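Local coordinates for probable 2-hydroxyhepta-2,4-diene-1,7-dioate isomerase (Thermus thermophilus, PDB 2DFU), which probably acts as a metal-binding isomerase of the fumarylacetoacetate hydrolase family, and may also hydrolyse acetylpyruvate, at residues 19-24 with 32-37; 3-8 with 41-46. All coordinates share one frame; numbering follows the deposited sequence.

Interaction 1. Residues 19-24 with 32-37; sequences VLETDG and RRYDLA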
ATOM      1  N   VAL A  19      30.358  -1.774   6.609  1.00 31.75           N
ATOM      2  CA  VAL A  19      28.974  -1.949   7.024  1.00 28.96           C
ATOM      3  C   VAL A  19      29.020  -2.803   8.285  1.00 30.05           C
ATOM      4  O   VAL A  19      29.491  -3.940   8.254  1.00 29.18           O
ATOM      5  CB  VAL A  19      28.145  -2.699   5.965  1.00 29.36           C
ATOM      6  CG1 VAL A  19      26.749  -2.987   6.509  1.00 28.62           C
ATOM      7  CG2 VAL A  19      28.056  -1.873   4.689  1.00 29.00           C
ATOM      8  N   LEU A  20      28.551  -2.251   9.398  1.00 29.09           N
ATOM      9  CA  LEU A  20      28.545  -2.984  10.654  1.00 29.71           C
ATOM     10  C   LEU A  20      27.112  -3.428  10.896  1.00 29.51           C
ATOM     11  O   LEU A  20      26.228  -2.601  11.106  1.00 29.36           O
ATOM     12  CB  LEU A  20      29.050  -2.075  11.779  1.00 31.54           C
ATOM     13  CG  LEU A  20      30.404  -1.475  11.373  1.00 36.35           C
ATOM     14  CD1 LEU A  20      30.747  -0.276  12.229  1.00 38.53           C
ATOM     15  CD2 LEU A  20      31.469  -2.546  11.460  1.00 34.82           C
ATOM     16  N   GLU A  21      26.883  -4.737  10.848  1.00 27.98           N
ATOM     17  CA  GLU A  21      25.544  -5.280  11.026  1.00 29.84           C
ATOM     18  C   GLU A  21      24.962  -5.050  12.414  1.00 30.12           C
ATOM     19  O   GLU A  21      25.670  -5.094  13.427  1.00 29.12           O
ATOM     20  CB  GLU A  21      25.521  -6.779  10.712  1.00 30.46           C
ATOM     21  CG  GLU A  21      24.140  -7.392  10.881  1.00 33.91           C
ATOM     22  CD  GLU A  21      24.121  -8.896  10.693  1.00 37.62           C
ATOM     23  OE1 GLU A  21      24.978  -9.596  11.271  1.00 38.59           O
ATOM     24  OE2 GLU A  21      23.229  -9.381   9.973  1.00 41.69           O
ATOM     25  N   THR A  22      23.655  -4.812  12.441  1.00 30.19           N
ATOM     26  CA  THR A  22      22.930  -4.573  13.677  1.00 32.01           C
ATOM     27  C   THR A  22      21.665  -5.421  13.728  1.00 33.68           C
ATOM     28  O   THR A  22      21.179  -5.902  12.703  1.00 31.90           O
ATOM     29  CB  THR A  22      22.512  -3.101  13.811  1.00 30.68           C
ATOM     30  OG1 THR A  22      21.755  -2.713  12.656  1.00 30.78           O
ATOM     31  CG2 THR A  22      23.739  -2.203  13.950  1.00 31.43           C
ATOM     32  N   ASP A  23      21.145  -5.587  14.938  1.00 33.14           N
ATOM     33  CA  ASP A  23      19.937  -6.356  15.193  1.00 35.43           C
ATOM     34  C   ASP A  23      18.763  -5.392  15.011  1.00 35.18           C
ATOM     35  O   ASP A  23      18.315  -4.764  15.965  1.00 36.53           O
ATOM     36  CB  ASP A  23      19.998  -6.891  16.627  1.00 37.55           C
ATOM     37  CG  ASP A  23      18.834  -7.799  16.976  1.00 42.51           C
ATOM     38  OD1 ASP A  23      17.993  -8.087  16.092  1.00 42.35           O
ATOM     39  OD2 ASP A  23      18.768  -8.228  18.150  1.00 44.10           O
ATOM     40  N   GLY A  24      18.280  -5.266  13.777  1.00 34.77           N
ATOM     41  CA  GLY A  24      17.192  -4.339  13.503  1.00 34.34           C
ATOM     42  C   GLY A  24      17.769  -2.968  13.176  1.00 34.55           C
ATOM     43  O   GLY A  24      18.961  -2.758  13.380  1.00 33.92           O
ATOM     44  N   ARG A  32      29.249  -8.757  13.243  1.00 36.87           N
ATOM     45  CA  ARG A  32      29.643  -9.048  11.866  1.00 37.04           C
ATOM     46  C   ARG A  32      29.862  -7.722  11.138  1.00 35.48           C
ATOM     47  O   ARG A  32      29.161  -6.747  11.393  1.00 34.14           O
ATOM     48  CB  ARG A  32      28.548  -9.813  11.112  1.00 39.69           C
ATOM     49  CG  ARG A  32      28.130 -11.149  11.692  1.00 46.41           C
ATOM     50  CD  ARG A  32      27.150 -11.833  10.734  1.00 50.80           C
ATOM     51  NE  ARG A  32      26.503 -13.001  11.326  1.00 56.46           N
ATOM     52  CZ  ARG A  32      25.561 -12.950  12.267  1.00 57.90           C
ATOM     53  NH1 ARG A  32      25.137 -11.781  12.732  1.00 56.52           N
ATOM     54  NH2 ARG A  32      25.050 -14.073  12.755  1.00 59.19           N
ATOM     55  N   ARG A  33      30.826  -7.688  10.228  1.00 33.35           N
ATOM     56  CA  ARG A  33      31.088  -6.481   9.456  1.00 34.12           C
ATOM     57  C   ARG A  33      31.326  -6.900   8.009  1.00 33.25           C
ATOM     58  O   ARG A  33      31.762  -8.017   7.754  1.00 32.79           O
ATOM     59  CB  ARG A  33      32.313  -5.741   9.998  1.00 34.12           C
ATOM     60  CG  ARG A  33      33.626  -6.502   9.861  1.00 40.31           C
ATOM     61  CD  ARG A  33      34.778  -5.676  10.420  1.00 43.88           C
ATOM     62  NE  ARG A  33      36.085  -6.300  10.215  1.00 45.82           N
ATOM     63  CZ  ARG A  33      36.531  -7.369  10.873  1.00 44.92           C
ATOM     64  NH1 ARG A  33      35.780  -7.955  11.796  1.00 43.50           N
ATOM     65  NH2 ARG A  33      37.737  -7.854  10.605  1.00 43.61           N
ATOM     66  N   TYR A  34      31.029  -6.009   7.072  1.00 31.45           N
ATOM     67  CA  TYR A  34      31.217  -6.298   5.657  1.00 31.77           C
ATOM     68  C   TYR A  34      31.762  -5.057   4.976  1.00 32.03           C
ATOM     69  O   TYR A  34      31.598  -3.952   5.484  1.00 33.72           O
ATOM     70  CB  TYR A  34      29.884  -6.630   4.980  1.00 30.58           C
ATOM     71  CG  TYR A  34      29.043  -7.700   5.633  1.00 33.80           C
ATOM     72  CD1 TYR A  34      28.392  -7.468   6.847  1.00 33.47           C
ATOM     73  CD2 TYR A  34      28.860  -8.938   5.013  1.00 33.92           C
ATOM     74  CE1 TYR A  34      27.575  -8.444   7.425  1.00 34.46           C
ATOM     75  CE2 TYR A  34      28.047  -9.917   5.579  1.00 35.80           C
ATOM     76  CZ  TYR A  34      27.407  -9.666   6.784  1.00 36.33           C
ATOM     77  OH  TYR A  34      26.599 -10.634   7.335  1.00 37.61           O
ATOM     78  N   ASP A  35      32.410  -5.230   3.828  1.00 31.88           N
ATOM     79  CA  ASP A  35      32.884  -4.075   3.074  1.00 32.45           C
ATOM     80  C   ASP A  35      31.663  -3.635   2.276  1.00 30.73           C
ATOM     81  O   ASP A  35      30.919  -4.471   1.767  1.00 28.82           O
ATOM     82  CB  ASP A  35      34.012  -4.447   2.098  1.00 37.35           C
ATOM     83  CG  ASP A  35      35.336  -4.687   2.799  1.00 42.77           C
ATOM     84  OD1 ASP A  35      35.663  -3.921   3.731  1.00 44.73           O
ATOM     85  OD2 ASP A  35      36.058  -5.632   2.411  1.00 46.61           O
ATOM     86  N   LEU A  36      31.450  -2.331   2.165  1.00 30.11           N
ATOM     87  CA  LEU A  36      30.306  -1.832   1.422  1.00 31.11           C
ATOM     88  C   LEU A  36      30.246  -2.403   0.005  1.00 32.35           C
ATOM     89  O   LEU A  36      29.187  -2.844  -0.457  1.00 31.94           O
ATOM     90  CB  LEU A  36      30.352  -0.304   1.345  1.00 29.56           C
ATOM     91  CG  LEU A  36      29.189   0.318   0.573  1.00 31.26           C
ATOM     92  CD1 LEU A  36      27.862  -0.113   1.192  1.00 30.30           C
ATOM     93  CD2 LEU A  36      29.322   1.829   0.585  1.00 31.47           C
ATOM     94  N   ALA A  37      31.388  -2.397  -0.677  1.00 31.38           N
ATOM     95  CA  ALA A  37      31.466  -2.880  -2.051  1.00 32.74           C
ATOM     96  C   ALA A  37      31.048  -4.337  -2.214  1.00 32.49           C
ATOM     97  O   ALA A  37      30.693  -4.761  -3.309  1.00 33.52           O
ATOM     98  CB  ALA A  37      32.900  -2.679  -2.598  1.00 31.66           C
TER
HETATM   99  O   HOH W   1      28.115  -5.597  13.917  1.00 27.73           O
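Glu21 OE1 takes bonds from two groups, the guanidinium of Arg32 across the strand pair and the hydroxyl of Thr30, which lies just before the second strand. The salt bridge to Arg32 NH1 measures 2.6 Å and joins two neighbouring strands, 18-22 and 32-35, that run antiparallel in the Rv2993c-like N-terminal region. The side chains of Glu21 and Arg32 run alongside each other in the same direction, yet their charged planes stand 82° apart; NH1 reaches OE1 on the syn side of the carboxylate, tilted out of its plane. The CG of Glu21 is anti to the backbone N (chi1 -180°), and beyond it the chain stays extended, carrying the carboxylate alongside the aliphatic part of Arg32, whose CD comes within 3.2 Å of OE1. The other oxygen, OE2, has a salt bridge to Arg10, so the carboxylate links three parts of the chain. An alanine here would probably leave Arg32 and Arg10 without their carboxylate mate and set the Arg32 guanidinium free to turn.

The backbones pair antiparallel, and one water adds to the bonds at the Arg32 end. Val19 and Tyr34 exchange two bonds, Val19 N to Tyr34 O at 2.7 Å and Tyr34 N to Val19 O at 2.8 Å. Farther on, Glu21 N meets Arg32 O at 3.1 Å, and the water donates to that same oxygen. On the sheet face shared by Leu20 and Arg33, Leu20 CD2 rests on Arg33 CB at 3.6 Å. Just past the second strand, in the 3-10 segment, Leu36 meets Val19 nearly perpendicularly, side chain to side chain, and the closest atoms are Val19 CG2 and Leu36 CD1, 3.9 Å apart.

Interaction 2. Residues 3-8 with 41-46; sequences ILRFNE and LLPPAT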
ATOM      1  N   ILE A   3      21.996   4.467   8.288  1.00 29.61           N
ATOM      2  CA  ILE A   3      21.455   3.133   8.512  1.00 29.43           C
ATOM      3  C   ILE A   3      21.077   2.539   7.161  1.00 29.55           C
ATOM      4  O   ILE A   3      20.439   3.205   6.342  1.00 29.54           O
ATOM      5  CB  ILE A   3      20.195   3.189   9.415  1.00 30.13           C
ATOM      6  CG1 ILE A   3      20.615   3.424  10.871  1.00 30.74           C
ATOM      7  CG2 ILE A   3      19.368   1.911   9.256  1.00 28.16           C
ATOM      8  CD1 ILE A   3      19.448   3.517  11.838  1.00 32.10           C
ATOM      9  N   LEU A   4      21.468   1.291   6.921  1.00 28.57           N
ATOM     10  CA  LEU A   4      21.136   0.656   5.648  1.00 29.24           C
ATOM     11  C   LEU A   4      20.625  -0.770   5.789  1.00 25.86           C
ATOM     12  O   LEU A   4      20.736  -1.384   6.848  1.00 25.16           O
ATOM     13  CB  LEU A   4      22.353   0.643   4.721  1.00 29.89           C
ATOM     14  CG  LEU A   4      23.529  -0.216   5.193  1.00 32.78           C
ATOM     15  CD1 LEU A   4      24.366  -0.679   4.003  1.00 32.76           C
ATOM     16  CD2 LEU A   4      24.368   0.581   6.171  1.00 31.86           C
ATOM     17  N   ARG A   5      20.035  -1.274   4.711  1.00 26.28           N
ATOM     18  CA  ARG A   5      19.539  -2.650   4.652  1.00 27.60           C
ATOM     19  C   ARG A   5      20.335  -3.278   3.528  1.00 25.74           C
ATOM     20  O   ARG A   5      20.513  -2.657   2.486  1.00 25.72           O
ATOM     21  CB  ARG A   5      18.052  -2.711   4.287  1.00 27.52           C
ATOM     22  CG  ARG A   5      17.111  -2.631   5.462  1.00 32.07           C
ATOM     23  CD  ARG A   5      15.664  -2.774   4.995  1.00 31.91           C
ATOM     24  NE  ARG A   5      15.305  -4.153   4.676  1.00 28.92           N
ATOM     25  CZ  ARG A   5      14.921  -4.583   3.477  1.00 27.12           C
ATOM     26  NH1 ARG A   5      14.847  -3.754   2.446  1.00 24.11           N
ATOM     27  NH2 ARG A   5      14.570  -5.853   3.321  1.00 28.66           N
ATOM     28  N   PHE A   6      20.804  -4.501   3.725  1.00 27.15           N
ATOM     29  CA  PHE A   6      21.601  -5.151   2.699  1.00 28.23           C
ATOM     30  C   PHE A   6      21.463  -6.671   2.696  1.00 30.12           C
ATOM     31  O   PHE A   6      20.946  -7.269   3.643  1.00 27.92           O
ATOM     32  CB  PHE A   6      23.072  -4.780   2.889  1.00 25.99           C
ATOM     33  CG  PHE A   6      23.638  -5.231   4.198  1.00 26.70           C
ATOM     34  CD1 PHE A   6      23.349  -4.542   5.370  1.00 24.39           C
ATOM     35  CD2 PHE A   6      24.424  -6.379   4.270  1.00 26.28           C
ATOM     36  CE1 PHE A   6      23.828  -4.989   6.597  1.00 26.12           C
ATOM     37  CE2 PHE A   6      24.908  -6.836   5.492  1.00 26.72           C
ATOM     38  CZ  PHE A   6      24.609  -6.139   6.662  1.00 25.29           C
ATOM     39  N   ASN A   7      21.935  -7.284   1.615  1.00 31.82           N
ATOM     40  CA  ASN A   7      21.893  -8.731   1.446  1.00 33.14           C
ATOM     41  C   ASN A   7      20.525  -9.329   1.759  1.00 33.22           C
ATOM     42  O   ASN A   7      19.526  -8.884   1.211  1.00 35.94           O
ATOM     43  CB  ASN A   7      22.988  -9.380   2.299  1.00 31.05           C
ATOM     44  CG  ASN A   7      24.388  -9.043   1.795  1.00 31.03           C
ATOM     45  OD1 ASN A   7      24.546  -8.387   0.761  1.00 29.29           O
ATOM     46  ND2 ASN A   7      25.408  -9.493   2.521  1.00 27.89           N
ATOM     47  N   GLU A   8      20.453 -10.327   2.630  1.00 35.51           N
ATOM     48  CA  GLU A   8      19.148 -10.917   2.921  1.00 39.83           C
ATOM     49  C   GLU A   8      18.337 -10.148   3.964  1.00 38.07           C
ATOM     50  O   GLU A   8      18.012 -10.678   5.029  1.00 39.98           O
ATOM     51  CB  GLU A   8      19.292 -12.386   3.352  1.00 43.74           C
ATOM     52  CG  GLU A   8      20.322 -12.645   4.440  1.00 51.35           C
ATOM     53  CD  GLU A   8      21.747 -12.708   3.902  1.00 54.57           C
ATOM     54  OE1 GLU A   8      22.026 -13.564   3.035  1.00 58.98           O
ATOM     55  OE2 GLU A   8      22.590 -11.906   4.348  1.00 55.08           O
ATOM     56  N   LEU A  41      23.048  -3.571  -1.717  1.00 30.11           N
ATOM     57  CA  LEU A  41      22.243  -2.539  -1.079  1.00 30.26           C
ATOM     58  C   LEU A  41      20.766  -2.696  -1.399  1.00 28.97           C
ATOM     59  O   LEU A  41      20.395  -2.910  -2.544  1.00 26.35           O
ATOM     60  CB  LEU A  41      22.685  -1.154  -1.540  1.00 30.77           C
ATOM     61  CG  LEU A  41      23.453  -0.263  -0.572  1.00 35.19           C
ATOM     62  CD1 LEU A  41      23.360   1.168  -1.082  1.00 32.95           C
ATOM     63  CD2 LEU A  41      22.865  -0.355   0.827  1.00 33.00           C
ATOM     64  N   LEU A  42      19.932  -2.571  -0.374  1.00 27.73           N
ATOM     65  CA  LEU A  42      18.487  -2.676  -0.529  1.00 27.67           C
ATOM     66  C   LEU A  42      17.830  -1.363  -0.105  1.00 26.14           C
ATOM     67  O   LEU A  42      18.469  -0.503   0.502  1.00 27.15           O
ATOM     68  CB  LEU A  42      17.943  -3.797   0.369  1.00 24.99           C
ATOM     69  CG  LEU A  42      18.466  -5.221   0.162  1.00 26.54           C
ATOM     70  CD1 LEU A  42      17.913  -6.140   1.260  1.00 23.43           C
ATOM     71  CD2 LEU A  42      18.049  -5.718  -1.233  1.00 23.82           C
ATOM     72  N   PRO A  43      16.547  -1.181  -0.443  1.00 27.25           N
ATOM     73  CA  PRO A  43      15.892   0.062  -0.023  1.00 26.99           C
ATOM     74  C   PRO A  43      15.938   0.022   1.517  1.00 27.49           C
ATOM     75  O   PRO A  43      15.679  -1.021   2.124  1.00 27.34           O
ATOM     76  CB  PRO A  43      14.483  -0.098  -0.574  1.00 26.40           C
ATOM     77  CG  PRO A  43      14.711  -0.891  -1.831  1.00 28.12           C
ATOM     78  CD  PRO A  43      15.695  -1.943  -1.376  1.00 26.46           C
ATOM     79  N   PRO A  44      16.268   1.150   2.163  1.00 27.77           N
ATOM     80  CA  PRO A  44      16.365   1.242   3.625  1.00 27.83           C
ATOM     81  C   PRO A  44      15.066   1.242   4.428  1.00 29.54           C
ATOM     82  O   PRO A  44      14.932   1.992   5.402  1.00 28.93           O
ATOM     83  CB  PRO A  44      17.157   2.525   3.826  1.00 26.85           C
ATOM     84  CG  PRO A  44      16.612   3.390   2.725  1.00 26.56           C
ATOM     85  CD  PRO A  44      16.576   2.449   1.533  1.00 26.53           C
ATOM     86  N   ALA A  45      14.120   0.405   4.027  1.00 30.47           N
ATOM     87  CA  ALA A  45      12.845   0.303   4.727  1.00 30.65           C
ATOM     88  C   ALA A  45      12.053  -0.895   4.222  1.00 31.47           C
ATOM     89  O   ALA A  45      12.331  -1.415   3.149  1.00 31.05           O
ATOM     90  CB  ALA A  45      12.026   1.584   4.525  1.00 30.23           C
ATOM     91  N   THR A  46      11.071  -1.320   5.015  1.00 33.48           N
ATOM     92  CA  THR A  46      10.168  -2.430   4.675  1.00 34.64           C
ATOM     93  C   THR A  46       8.779  -1.884   5.023  1.00 34.15           C
ATOM     94  O   THR A  46       8.145  -2.327   5.977  1.00 34.11           O
ATOM     95  CB  THR A  46      10.452  -3.685   5.541  1.00 34.00           C
ATOM     96  OG1 THR A  46      10.543  -3.301   6.917  1.00 36.69           O
ATOM     97  CG2 THR A  46      11.753  -4.345   5.126  1.00 35.53           C
TER
HETATM   98  O   HOH W   2      19.750   0.686   2.526  1.00 23.25           O
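A bend at chi3 of Arg5 (76°) takes NE out of the otherwise extended line of the chain, and the guanidinium beyond it lies by residues 43-46, while the CG of Leu42 sits anti to its carbonyl carbon (chi1 -59°). The two side chains pass each other at a slant. Leu42 CD1 lies over one face of the guanidinium, offset toward its rim, and the CG2 methyl of Thr46 covers the opposite face, 3.6 Å from Arg5 CZ. Held between two apolar groups, the flat cation donates from its edge: Arg5 NH1 reaches Pro43 O at 2.9 Å in a fairly straight bond (159°) that is in plane for both groups. Pro43 O takes this bond alongside a weak one from Ala45 N, within its own loop. Trp11 of strand 10-15 also packs on Arg5.

Backbone pairing is thinner. Leu42 N donates to Arg5 O at 2.9 Å, but in the other direction a water steps in, accepting from Arg5 N and lying 2.7 Å from Leu42 O, to which it can bridge. Leu42 CD1 also presses closely on Asn7 O, at 3.2 Å, where strand 2-6 has turned into loop; the side chain of Asn7 itself is tied to the backbone N of Thr40. Inside the protein, the side chains of Leu4 and Leu41 meet almost perpendicularly, with Leu4 CD1 against Leu41 CD2 at 3.5 Å. Together these contacts form a short, weakly bonded antiparallel strand pairing that runs out into a proline-containing loop, with a water and an arginine supplementing a single direct backbone bond, in the Rv2993c-like N-terminal region of a fumarylacetoacetate hydrolase family protein.

The two contacts belong to one small N-terminal unit, their centres about 11 Å apart on the same side of the chain's centre. Interaction 1 is nested within the loop that interaction 2 closes: strand 2-6 comes first, then 10-15, 18-22 and 32-35, and the chain returns at 41-42 beside its beginning. Strand 10-15 pairs with both 2-6 and 18-22, joining the contacts through backbone bonds. Phe6 joins them through side chains, its ring edge-to-face with Tyr34 and its CE1 3.5 Å from Val19 CG1. The centre of interaction 2 lies about 12 Å from that of the chain and the centre of interaction 1 about 22 Å; strand 2-6 also pairs with strand 168-175.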